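Long-range contacts in peptidoglycan D,D-transpeptidase FtsI (Yersinia pestis, PDB 6SYN), which probably catalyses the D,D-transpeptidation that cross-links peptidoglycan, and belongs to the penicillin-binding proteins, the targets of beta-lactam antibiotics: residues Y456-A461 and G488-P493; L27-P32 and Y113-Q118; S23-A28 and D182-A187. One frame throughout, in Å; residues are numbered along the deposited sequence.

In the fold
Interactions 2 and 3 are neighbours, their centres 11 Å apart, and both draw on strand 26-38, sharing Leu27 and Ala28. Interaction 2 joins that strand to the chain leaving strand 104-113, while interaction 3 joins its beginning to helix 183-199; Ala116 and Glu183 touch where the two meet. Interaction 1 opens only after both have closed along the chain. It lies in the transpeptidase domain, its centre 33 Å from that of interaction 2 and 26 Å from that of interaction 3, and connects strand 455-464 to the 488-493 segment. Interaction 1 thus belongs to the catalytic core near the bound ligand, interaction 2 lies within the N-terminal part, and interaction 3 ties that part to helix 183-199.

Interaction 1 (Y456-A461 and G488-P493); sequences YLAYTA and GAVSAP
Ala458 and Thr460 both direct their CB atoms at the 488-493 segment, and Ser491 points back between them. The setting is the penicillin-binding transpeptidase fold: strand 455-464 is an inner strand of the five-stranded antiparallel sheet, here covered by residues 488-493. Ser491 OG lies anti to its own carbonyl carbon (chi1 -62°), which brings the hydroxyl down on the strand to donate to Ala458 O at 2.6 Å. It approaches from above the peptide rather than along a lone pair, standing 78° out of the carbonyl plane with a C=O...donor angle of 102°. Beside this bond the Ala458 methyl meets Val490, CB to CG1 at 3.8 Å, an apolar touch that Ile477 of strand 471-478 extends on the Val490 side. Farther along the strand, Thr460 CG2 lies 3.8 Å from Ala492 CA. Tyr459 has its CB on the reverse side of the strand, and its hydroxyl bonds to Glu249 O. Tyr456, at the start of the segment, stacks its ring with Tyr485 and touches the bound ligand CB9, which puts this packing next to the active-site pocket. Thr460 OG1 donates to Tyr459 O at 2.8 Å and has a weak hydrogen bond to Gly487 O, while Ala492 N, though near, is badly angled for a bond to it.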
ATOM      1  N   TYR A 456      -9.291 -13.443  -6.858  1.00 21.67           N
ATOM      2  CA  TYR A 456      -8.530 -12.526  -7.749  1.00 20.17           C
ATOM      3  C   TYR A 456      -7.967 -11.320  -6.990  1.00 17.96           C
ATOM      4  O   TYR A 456      -8.545 -10.899  -5.972  1.00 17.92           O
ATOM      5  CB  TYR A 456      -9.416 -12.087  -8.919  1.00 20.90           C
ATOM      6  CG  TYR A 456     -10.112 -13.224  -9.625  1.00 21.64           C
ATOM      7  CD1 TYR A 456      -9.436 -14.021 -10.535  1.00 22.00           C
ATOM      8  CD2 TYR A 456     -11.443 -13.517  -9.368  1.00 21.81           C
ATOM      9  CE1 TYR A 456     -10.067 -15.073 -11.182  1.00 22.27           C
ATOM     10  CE2 TYR A 456     -12.089 -14.564 -10.004  1.00 21.95           C
ATOM     11  CZ  TYR A 456     -11.399 -15.346 -10.914  1.00 22.35           C
ATOM     12  OH  TYR A 456     -12.029 -16.379 -11.547  1.00 22.59           O
ATOM     13  N   LEU A 457      -6.833 -10.815  -7.486  1.00 15.61           N
ATOM     14  CA  LEU A 457      -6.259  -9.485  -7.159  1.00 14.18           C
ATOM     15  C   LEU A 457      -6.655  -8.499  -8.264  1.00 12.84           C
ATOM     16  O   LEU A 457      -6.068  -8.578  -9.358  1.00 12.41           O
ATOM     17  CB  LEU A 457      -4.734  -9.593  -7.081  1.00 14.22           C
ATOM     18  CG  LEU A 457      -4.187 -10.555  -6.034  1.00 14.26           C
ATOM     19  CD1 LEU A 457      -2.698 -10.769  -6.243  1.00 14.28           C
ATOM     20  CD2 LEU A 457      -4.463 -10.038  -4.632  1.00 14.27           C
ATOM     21  N   ALA A 458      -7.613  -7.613  -7.985  1.00 11.65           N
ATOM     22  CA  ALA A 458      -8.028  -6.519  -8.891  1.00 10.76           C
ATOM     23  C   ALA A 458      -6.964  -5.421  -8.830  1.00  9.99           C
ATOM     24  O   ALA A 458      -6.820  -4.784  -7.768  1.00  9.69           O
ATOM     25  CB  ALA A 458      -9.402  -6.007  -8.529  1.00 10.68           C
ATOM     26  N   TYR A 459      -6.241  -5.245  -9.938  1.00  9.35           N
ATOM     27  CA  TYR A 459      -5.096  -4.317 -10.102  1.00  8.94           C
ATOM     28  C   TYR A 459      -5.475  -3.155 -11.020  1.00  8.75           C
ATOM     29  O   TYR A 459      -6.159  -3.371 -12.034  1.00  8.72           O
ATOM     30  CB  TYR A 459      -3.919  -5.021 -10.778  1.00  8.78           C
ATOM     31  CG  TYR A 459      -2.983  -5.800  -9.893  1.00  8.66           C
ATOM     32  CD1 TYR A 459      -2.045  -5.156  -9.104  1.00  8.58           C
ATOM     33  CD2 TYR A 459      -2.970  -7.184  -9.912  1.00  8.64           C
ATOM     34  CE1 TYR A 459      -1.142  -5.862  -8.331  1.00  8.55           C
ATOM     35  CE2 TYR A 459      -2.076  -7.908  -9.139  1.00  8.63           C
ATOM     36  CZ  TYR A 459      -1.158  -7.242  -8.346  1.00  8.57           C
ATOM     37  OH  TYR A 459      -0.271  -7.942  -7.583  1.00  8.60           O
ATOM     38  N   THR A 460      -4.992  -1.959 -10.696  1.00  8.61           N
ATOM     39  CA  THR A 460      -4.808  -0.843 -11.658  1.00  8.44           C
ATOM     40  C   THR A 460      -3.578  -0.051 -11.212  1.00  8.30           C
ATOM     41  O   THR A 460      -3.568   0.447 -10.075  1.00  8.23           O
ATOM     42  CB  THR A 460      -6.088  -0.014 -11.815  1.00  8.49           C
ATOM     43  OG1 THR A 460      -7.000  -0.788 -12.595  1.00  8.56           O
ATOM     44  CG2 THR A 460      -5.860   1.317 -12.498  1.00  8.55           C
ATOM     45  N   ALA A 461      -2.564  -0.007 -12.072  1.00  8.28           N
ATOM     46  CA  ALA A 461      -1.318   0.767 -11.890  1.00  8.31           C
ATOM     47  C   ALA A 461      -1.228   1.781 -13.029  1.00  8.36           C
ATOM     48  O   ALA A 461      -1.824   1.518 -14.093  1.00  8.47           O
ATOM     49  CB  ALA A 461      -0.129  -0.158 -11.880  1.00  8.29           C
ATOM     50  N   GLY A 488     -10.122  -3.585 -14.150  1.00 11.10           N
ATOM     51  CA  GLY A 488     -10.782  -2.553 -14.972  1.00 11.03           C
ATOM     52  C   GLY A 488     -12.114  -2.119 -14.384  1.00 10.93           C
ATOM     53  O   GLY A 488     -12.521  -0.964 -14.625  1.00 11.05           O
ATOM     54  N   ALA A 489     -12.763  -3.012 -13.635  1.00 10.72           N
ATOM     55  CA  ALA A 489     -14.130  -2.850 -13.093  1.00 10.65           C
ATOM     56  C   ALA A 489     -14.101  -2.406 -11.622  1.00 10.46           C
ATOM     57  O   ALA A 489     -15.058  -1.732 -11.199  1.00 10.08           O
ATOM     58  CB  ALA A 489     -14.867  -4.157 -13.254  1.00 10.74           C
ATOM     59  N   VAL A 490     -13.051  -2.773 -10.875  1.00 10.46           N
ATOM     60  CA  VAL A 490     -12.994  -2.668  -9.384  1.00 10.30           C
ATOM     61  C   VAL A 490     -11.914  -1.669  -8.948  1.00 10.07           C
ATOM     62  O   VAL A 490     -12.199  -0.886  -8.020  1.00 10.02           O
ATOM     63  CB  VAL A 490     -12.762  -4.051  -8.748  1.00 10.36           C
ATOM     64  CG1 VAL A 490     -12.384  -3.947  -7.277  1.00 10.36           C
ATOM     65  CG2 VAL A 490     -13.972  -4.956  -8.926  1.00 10.37           C
ATOM     66  N   SER A 491     -10.724  -1.705  -9.559  1.00  9.92           N
ATOM     67  CA  SER A 491      -9.553  -0.870  -9.164  1.00  9.84           C
ATOM     68  C   SER A 491      -9.404   0.362 -10.077  1.00  9.66           C
ATOM     69  O   SER A 491      -9.092   1.445  -9.540  1.00  9.79           O
ATOM     70  CB  SER A 491      -8.295  -1.698  -9.118  1.00  9.89           C
ATOM     71  OG  SER A 491      -8.416  -2.728  -8.144  1.00  9.97           O
ATOM     72  N   ALA A 492      -9.631   0.223 -11.390  1.00  9.45           N
ATOM     73  CA  ALA A 492      -9.624   1.339 -12.371  1.00  9.33           C
ATOM     74  C   ALA A 492     -10.363   2.555 -11.813  1.00  9.24           C
ATOM     75  O   ALA A 492      -9.814   3.651 -11.810  1.00  9.24           O
ATOM     76  CB  ALA A 492     -10.212   0.896 -13.691  1.00  9.31           C
ATOM     77  N   PRO A 493     -11.620   2.428 -11.322  1.00  9.19           N
ATOM     78  CA  PRO A 493     -12.367   3.593 -10.852  1.00  9.18           C
ATOM     79  C   PRO A 493     -11.717   4.250  -9.628  1.00  9.02           C
ATOM     80  O   PRO A 493     -11.697   5.463  -9.572  1.00  9.12           O
ATOM     81  CB  PRO A 493     -13.771   3.060 -10.505  1.00  9.22           C
ATOM     82  CG  PRO A 493     -13.612   1.556 -10.381  1.00  9.16           C
ATOM     83  CD  PRO A 493     -12.403   1.185 -11.213  1.00  9.17           C
TER

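Interaction 2 (L27-P32 and Y113-Q118); sequences LAVSVP and YYPAGQ
Tyr114 passes across the end of the Leu27 carbonyl, starting with its CA-H, which points at Leu27 O (CA to O 3.3 Å). From there CB passes Leu27 O at 3.8 Å. CG stands anti to the carbonyl carbon (chi1 -54°), a setting that keeps the ring beside the same oxygen: CD1 is 3.6 Å from Leu27 O, which sits at the ring edge, near its plane. The next atom, CE1, meets the Ala28 methyl, CB at 4.0 Å. At the tip, OH leaves the contact and hydrogen-bonds Glu138 OE2, while Ile124 of helix 121-124 also touches the side chain. The backbone next to this ring forms an antiparallel bridge, a hydrogen-bonded pair between Val29 and Tyr113, by which strand 26-38 joins the end of strand 104-113 in the mixed sheet of the N-terminal part. Val29 N donates to Tyr113 O at 3.0 Å (163° at the hydrogen), and Tyr113 N donates to Val29 O at 2.8 Å (170°). Beyond the bridge the chain enters a type I turn from Tyr114 to Gly117, and Pro115 rests its ring against Leu27 O and Val29 CG2. A water bridges the two segments there, donating to Leu27 O at 2.7 Å and accepting from Ala116 N at 2.9 Å. Leu27 CD2 packs on the Ala116 methyl.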
ATOM      1  N   LEU A  27       1.502  14.433  12.673  1.00 14.31           N
ATOM      2  CA  LEU A  27       0.922  13.063  12.574  1.00 14.40           C
ATOM      3  C   LEU A  27       1.143  12.285  13.880  1.00 14.30           C
ATOM      4  O   LEU A  27       0.297  11.433  14.196  1.00 14.01           O
ATOM      5  CB  LEU A  27       1.556  12.313  11.397  1.00 14.42           C
ATOM      6  CG  LEU A  27       1.618  13.055  10.064  1.00 14.30           C
ATOM      7  CD1 LEU A  27       2.122  12.125   8.977  1.00 14.22           C
ATOM      8  CD2 LEU A  27       0.264  13.626   9.678  1.00 14.34           C
ATOM      9  N   ALA A  28       2.256  12.520  14.579  1.00 14.43           N
ATOM     10  CA  ALA A  28       2.569  11.903  15.888  1.00 14.69           C
ATOM     11  C   ALA A  28       3.061  12.994  16.840  1.00 15.05           C
ATOM     12  O   ALA A  28       4.116  13.593  16.557  1.00 15.06           O
ATOM     13  CB  ALA A  28       3.586  10.799  15.726  1.00 14.58           C
ATOM     14  N   VAL A  29       2.303  13.245  17.910  1.00 15.48           N
ATOM     15  CA  VAL A  29       2.558  14.338  18.893  1.00 15.88           C
ATOM     16  C   VAL A  29       2.485  13.755  20.309  1.00 16.37           C
ATOM     17  O   VAL A  29       1.559  12.974  20.586  1.00 16.83           O
ATOM     18  CB  VAL A  29       1.559  15.494  18.707  1.00 16.17           C
ATOM     19  CG1 VAL A  29       1.849  16.651  19.647  1.00 16.40           C
ATOM     20  CG2 VAL A  29       1.529  15.989  17.271  1.00 16.41           C
ATOM     21  N   SER A  30       3.445  14.122  21.159  1.00 16.95           N
ATOM     22  CA  SER A  30       3.496  13.776  22.602  1.00 17.16           C
ATOM     23  C   SER A  30       2.749  14.857  23.389  1.00 17.80           C
ATOM     24  O   SER A  30       3.228  16.004  23.391  1.00 17.82           O
ATOM     25  CB  SER A  30       4.921  13.623  23.071  1.00 16.88           C
ATOM     26  OG  SER A  30       5.326  12.263  23.007  1.00 16.84           O
ATOM     27  N   VAL A  31       1.608  14.513  23.999  1.00 18.62           N
ATOM     28  CA  VAL A  31       0.722  15.476  24.723  1.00 19.04           C
ATOM     29  C   VAL A  31       0.697  15.105  26.202  1.00 19.65           C
ATOM     30  O   VAL A  31       0.480  13.946  26.550  1.00 19.77           O
ATOM     31  CB  VAL A  31      -0.698  15.518  24.121  1.00 19.07           C
ATOM     32  CG1 VAL A  31      -1.730  16.084  25.086  1.00 19.11           C
ATOM     33  CG2 VAL A  31      -0.719  16.302  22.820  1.00 19.14           C
ATOM     34  N   PRO A  32       0.910  16.084  27.111  1.00 20.45           N
ATOM     35  CA  PRO A  32       0.859  15.827  28.551  1.00 20.84           C
ATOM     36  C   PRO A  32      -0.589  15.630  29.024  1.00 21.35           C
ATOM     37  O   PRO A  32      -1.425  16.469  28.715  1.00 21.77           O
ATOM     38  CB  PRO A  32       1.495  17.088  29.153  1.00 20.73           C
ATOM     39  CG  PRO A  32       1.168  18.179  28.155  1.00 20.74           C
ATOM     40  CD  PRO A  32       1.198  17.494  26.805  1.00 20.58           C
ATOM     41  N   TYR A 113      -0.147  10.793  20.640  1.00 13.98           N
ATOM     42  CA  TYR A 113      -1.460  11.079  20.003  1.00 13.73           C
ATOM     43  C   TYR A 113      -1.284  11.218  18.487  1.00 13.31           C
ATOM     44  O   TYR A 113      -0.330  11.884  18.034  1.00 13.26           O
ATOM     45  CB  TYR A 113      -2.115  12.316  20.627  1.00 13.88           C
ATOM     46  CG  TYR A 113      -3.382  12.737  19.928  1.00 13.94           C
ATOM     47  CD1 TYR A 113      -4.555  12.013  20.073  1.00 14.04           C
ATOM     48  CD2 TYR A 113      -3.396  13.830  19.076  1.00 14.00           C
ATOM     49  CE1 TYR A 113      -5.713  12.375  19.403  1.00 14.08           C
ATOM     50  CE2 TYR A 113      -4.542  14.203  18.396  1.00 14.00           C
ATOM     51  CZ  TYR A 113      -5.706  13.474  18.559  1.00 13.98           C
ATOM     52  OH  TYR A 113      -6.838  13.846  17.894  1.00 14.24           O
ATOM     53  N   TYR A 114      -2.192  10.596  17.730  1.00 13.00           N
ATOM     54  CA  TYR A 114      -2.169  10.529  16.244  1.00 12.87           C
ATOM     55  C   TYR A 114      -3.347  11.324  15.685  1.00 12.65           C
ATOM     56  O   TYR A 114      -4.449  10.789  15.581  1.00 12.34           O
ATOM     57  CB  TYR A 114      -2.165   9.067  15.788  1.00 12.87           C
ATOM     58  CG  TYR A 114      -1.061   8.255  16.410  1.00 13.02           C
ATOM     59  CD1 TYR A 114       0.240   8.329  15.930  1.00 13.03           C
ATOM     60  CD2 TYR A 114      -1.303   7.446  17.513  1.00 13.04           C
ATOM     61  CE1 TYR A 114       1.266   7.599  16.512  1.00 13.00           C
ATOM     62  CE2 TYR A 114      -0.288   6.711  18.107  1.00 12.90           C
ATOM     63  CZ  TYR A 114       1.000   6.791  17.604  1.00 12.94           C
ATOM     64  OH  TYR A 114       2.013   6.084  18.182  1.00 12.90           O
ATOM     65  N   PRO A 115      -3.150  12.612  15.307  1.00 12.70           N
ATOM     66  CA  PRO A 115      -4.237  13.454  14.798  1.00 12.63           C
ATOM     67  C   PRO A 115      -4.807  13.042  13.430  1.00 12.44           C
ATOM     68  O   PRO A 115      -5.886  13.497  13.125  1.00 12.46           O
ATOM     69  CB  PRO A 115      -3.604  14.854  14.692  1.00 12.61           C
ATOM     70  CG  PRO A 115      -2.379  14.774  15.569  1.00 12.71           C
ATOM     71  CD  PRO A 115      -1.886  13.358  15.375  1.00 12.73           C
ATOM     72  N   ALA A 116      -4.088  12.229  12.646  1.00 12.31           N
ATOM     73  CA  ALA A 116      -4.552  11.708  11.336  1.00 12.27           C
ATOM     74  C   ALA A 116      -5.260  10.358  11.522  1.00 12.35           C
ATOM     75  O   ALA A 116      -5.931   9.912  10.571  1.00 12.28           O
ATOM     76  CB  ALA A 116      -3.396  11.618  10.370  1.00 12.27           C
ATOM     77  N   GLY A 117      -5.107   9.732  12.698  1.00 12.61           N
ATOM     78  CA  GLY A 117      -5.880   8.553  13.145  1.00 12.54           C
ATOM     79  C   GLY A 117      -5.573   7.294  12.346  1.00 12.68           C
ATOM     80  O   GLY A 117      -4.381   6.943  12.215  1.00 12.48           O
ATOM     81  N   GLN A 118      -6.622   6.635  11.836  1.00 13.00           N
ATOM     82  CA  GLN A 118      -6.559   5.319  11.142  1.00 13.27           C
ATOM     83  C   GLN A 118      -5.937   5.495   9.745  1.00 13.28           C
ATOM     84  O   GLN A 118      -5.476   4.477   9.185  1.00 13.54           O
ATOM     85  CB  GLN A 118      -7.954   4.679  11.095  1.00 13.58           C
ATOM     86  CG  GLN A 118      -8.748   4.969   9.826  1.00 13.99           C
ATOM     87  CD  GLN A 118     -10.246   4.962  10.021  1.00 14.18           C
ATOM     88  OE1 GLN A 118     -10.784   5.717  10.827  1.00 14.81           O
ATOM     89  NE2 GLN A 118     -10.940   4.130   9.259  1.00 13.91           N
TER
HETATM   90  O   HOH W   1      -1.743  10.483  12.776  1.00  7.53           O

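Interaction 3 (S23-A28 and D182-A187); sequences SGRPLA and DERLQA. With ACT (acetate ion), chain C.
Arg25 and Glu183 mark the closest backbone approach, CA to CA 7.1 Å, where the loop before strand 26-38 passes the first turn of helix 183-199. The Arg25 stem crosses Glu183 at about a right angle, CD to CB at 3.9 Å, and carries the guanidinium on to Asp182. There NH1 lies 3.3 Å from Asp182 OD1, but the oxygen stands well out of the guanidinium plane, leaving a salt bridge of charges alone; the main partner of Arg25 NH1 is the carboxylate of Asp21, with which it forms a salt bridge. Arg184 lies over one face of the same guanidinium, with its CG 4.2 Å above the centre. This brings like charges together, Arg25 NH2 to Arg184 NE at 3.3 Å, and the carboxylate of Asp182 probably offsets their repulsion. Arg184 NH2 meets Asp182 OD2 at 2.8 Å on the syn lone pair, whereas NE reaches OD1 only weakly. At the edge of its guanidinium, in plane, Arg184 NH1 hydrogen-bonds an acetate oxygen, probably from the crystallisation liquor. Asp182 OD1 also accepts weakly from Arg184 N at 3.1 Å, the capping bond of an N-cap aspartate, here joined with Arg25 and Arg184 in a salt-bridge network at the start of a helix.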
ATOM      1  N   SER A  23       4.922  18.937   4.635  1.00 12.58           N
ATOM      2  CA  SER A  23       4.641  20.393   4.802  1.00 12.55           C
ATOM      3  C   SER A  23       4.585  20.808   6.280  1.00 12.53           C
ATOM      4  O   SER A  23       4.352  22.001   6.532  1.00 12.43           O
ATOM      5  CB  SER A  23       3.369  20.781   4.101  1.00 12.71           C
ATOM      6  OG  SER A  23       3.544  20.793   2.691  1.00 13.00           O
ATOM      7  N   GLY A  24       4.772  19.876   7.219  1.00 12.53           N
ATOM      8  CA  GLY A  24       4.810  20.171   8.665  1.00 12.52           C
ATOM      9  C   GLY A  24       3.475  19.959   9.365  1.00 12.63           C
ATOM     10  O   GLY A  24       3.310  20.519  10.467  1.00 12.46           O
ATOM     11  N   ARG A  25       2.553  19.180   8.781  1.00 12.85           N
ATOM     12  CA  ARG A  25       1.268  18.804   9.440  1.00 13.06           C
ATOM     13  C   ARG A  25       1.545  17.692  10.446  1.00 13.36           C
ATOM     14  O   ARG A  25       2.059  16.639  10.078  1.00 13.41           O
ATOM     15  CB  ARG A  25       0.210  18.331   8.440  1.00 13.02           C
ATOM     16  CG  ARG A  25      -0.527  19.450   7.719  1.00 12.92           C
ATOM     17  CD  ARG A  25      -1.369  18.912   6.577  1.00 12.78           C
ATOM     18  NE  ARG A  25      -1.437  19.872   5.487  1.00 12.65           N
ATOM     19  CZ  ARG A  25      -0.736  19.821   4.357  1.00 12.62           C
ATOM     20  NH1 ARG A  25       0.111  18.832   4.116  1.00 12.64           N
ATOM     21  NH2 ARG A  25      -0.901  20.769   3.451  1.00 12.67           N
ATOM     22  N   PRO A  26       1.214  17.877  11.743  1.00 13.77           N
ATOM     23  CA  PRO A  26       1.548  16.883  12.762  1.00 13.92           C
ATOM     24  C   PRO A  26       0.802  15.564  12.531  1.00 14.13           C
ATOM     25  O   PRO A  26      -0.374  15.622  12.222  1.00 14.09           O
ATOM     26  CB  PRO A  26       1.099  17.541  14.077  1.00 13.88           C
ATOM     27  CG  PRO A  26       1.005  19.017  13.744  1.00 13.91           C
ATOM     28  CD  PRO A  26       0.523  19.045  12.310  1.00 13.87           C
ATOM     29  N   LEU A  27       1.502  14.433  12.673  1.00 14.31           N
ATOM     30  CA  LEU A  27       0.922  13.063  12.574  1.00 14.40           C
ATOM     31  C   LEU A  27       1.143  12.285  13.880  1.00 14.30           C
ATOM     32  O   LEU A  27       0.297  11.433  14.196  1.00 14.01           O
ATOM     33  CB  LEU A  27       1.556  12.313  11.397  1.00 14.42           C
ATOM     34  CG  LEU A  27       1.618  13.055  10.064  1.00 14.30           C
ATOM     35  CD1 LEU A  27       2.122  12.125   8.977  1.00 14.22           C
ATOM     36  CD2 LEU A  27       0.264  13.626   9.678  1.00 14.34           C
ATOM     37  N   ALA A  28       2.256  12.520  14.579  1.00 14.43           N
ATOM     38  CA  ALA A  28       2.569  11.903  15.888  1.00 14.69           C
ATOM     39  C   ALA A  28       3.061  12.994  16.840  1.00 15.05           C
ATOM     40  O   ALA A  28       4.116  13.593  16.557  1.00 15.06           O
ATOM     41  CB  ALA A  28       3.586  10.799  15.726  1.00 14.58           C
ATOM     42  N   ASP A 182       2.200  13.183   2.234  1.00 11.68           N
ATOM     43  CA  ASP A 182       1.329  14.390   2.319  1.00 11.74           C
ATOM     44  C   ASP A 182      -0.002  13.948   2.941  1.00 11.72           C
ATOM     45  O   ASP A 182      -0.584  12.972   2.424  1.00 11.69           O
ATOM     46  CB  ASP A 182       1.187  15.060   0.946  1.00 11.72           C
ATOM     47  CG  ASP A 182       0.414  16.372   0.948  1.00 11.87           C
ATOM     48  OD1 ASP A 182      -0.476  16.530   1.803  1.00 11.91           O
ATOM     49  OD2 ASP A 182       0.709  17.234   0.090  1.00 12.02           O
ATOM     50  N   GLU A 183      -0.439  14.606   4.024  1.00 11.76           N
ATOM     51  CA  GLU A 183      -1.634  14.203   4.825  1.00 11.97           C
ATOM     52  C   GLU A 183      -2.895  14.328   3.958  1.00 11.62           C
ATOM     53  O   GLU A 183      -3.736  13.410   4.029  1.00 11.35           O
ATOM     54  CB  GLU A 183      -1.742  15.011   6.125  1.00 12.46           C
ATOM     55  CG  GLU A 183      -3.166  15.179   6.655  1.00 12.98           C
ATOM     56  CD  GLU A 183      -3.867  13.892   7.061  1.00 13.53           C
ATOM     57  OE1 GLU A 183      -3.158  12.898   7.287  1.00 14.65           O
ATOM     58  OE2 GLU A 183      -5.117  13.878   7.145  1.00 13.80           O
ATOM     59  N   ARG A 184      -3.023  15.418   3.190  1.00 11.22           N
ATOM     60  CA  ARG A 184      -4.159  15.664   2.261  1.00 11.09           C
ATOM     61  C   ARG A 184      -4.276  14.498   1.272  1.00 10.71           C
ATOM     62  O   ARG A 184      -5.419  14.076   0.989  1.00 10.79           O
ATOM     63  CB  ARG A 184      -3.969  16.953   1.454  1.00 11.32           C
ATOM     64  CG  ARG A 184      -4.046  18.248   2.252  1.00 11.50           C
ATOM     65  CD  ARG A 184      -3.633  19.445   1.408  1.00 11.59           C
ATOM     66  NE  ARG A 184      -2.310  19.237   0.828  1.00 11.73           N
ATOM     67  CZ  ARG A 184      -1.813  19.853  -0.248  1.00 11.79           C
ATOM     68  NH1 ARG A 184      -2.522  20.750  -0.914  1.00 11.86           N
ATOM     69  NH2 ARG A 184      -0.595  19.547  -0.663  1.00 11.71           N
ATOM     70  N   LEU A 185      -3.143  14.032   0.738  1.00 10.28           N
ATOM     71  CA  LEU A 185      -3.089  12.995  -0.327  1.00 10.01           C
ATOM     72  C   LEU A 185      -3.267  11.608   0.305  1.00  9.83           C
ATOM     73  O   LEU A 185      -3.918  10.761  -0.329  1.00  9.78           O
ATOM     74  CB  LEU A 185      -1.768  13.100  -1.100  1.00  9.88           C
ATOM     75  CG  LEU A 185      -1.479  14.431  -1.801  1.00  9.83           C
ATOM     76  CD1 LEU A 185      -0.296  14.288  -2.745  1.00  9.81           C
ATOM     77  CD2 LEU A 185      -2.684  14.956  -2.571  1.00  9.88           C
ATOM     78  N   GLN A 186      -2.734  11.384   1.510  1.00  9.66           N
ATOM     79  CA  GLN A 186      -2.970  10.133   2.284  1.00  9.58           C
ATOM     80  C   GLN A 186      -4.468  10.026   2.606  1.00  9.48           C
ATOM     81  O   GLN A 186      -5.032   8.916   2.463  1.00  9.37           O
ATOM     82  CB  GLN A 186      -2.112  10.093   3.551  1.00  9.56           C
ATOM     83  CG  GLN A 186      -2.233   8.783   4.325  1.00  9.57           C
ATOM     84  CD  GLN A 186      -1.490   7.635   3.685  1.00  9.58           C
ATOM     85  OE1 GLN A 186      -0.826   7.787   2.663  1.00  9.61           O
ATOM     86  NE2 GLN A 186      -1.595   6.463   4.291  1.00  9.62           N
ATOM     87  N   ALA A 187      -5.084  11.139   3.013  1.00  9.50           N
ATOM     88  CA  ALA A 187      -6.527  11.248   3.335  1.00  9.51           C
ATOM     89  C   ALA A 187      -7.345  10.880   2.094  1.00  9.59           C
ATOM     90  O   ALA A 187      -8.266  10.048   2.226  1.00  9.50           O
ATOM     91  CB  ALA A 187      -6.853  12.636   3.827  1.00  9.50           C
TER
HETATM   92  C   ACT C 602      -0.084  22.709  -2.855  1.00 33.30           C
HETATM   93  O   ACT C 602      -0.608  21.718  -3.404  1.00 32.40           O
HETATM   94  OXT ACT C 602       1.151  22.878  -2.769  1.00 33.18           O
HETATM   95  CH3 ACT C 602      -1.007  23.781  -2.247  1.00 32.87           C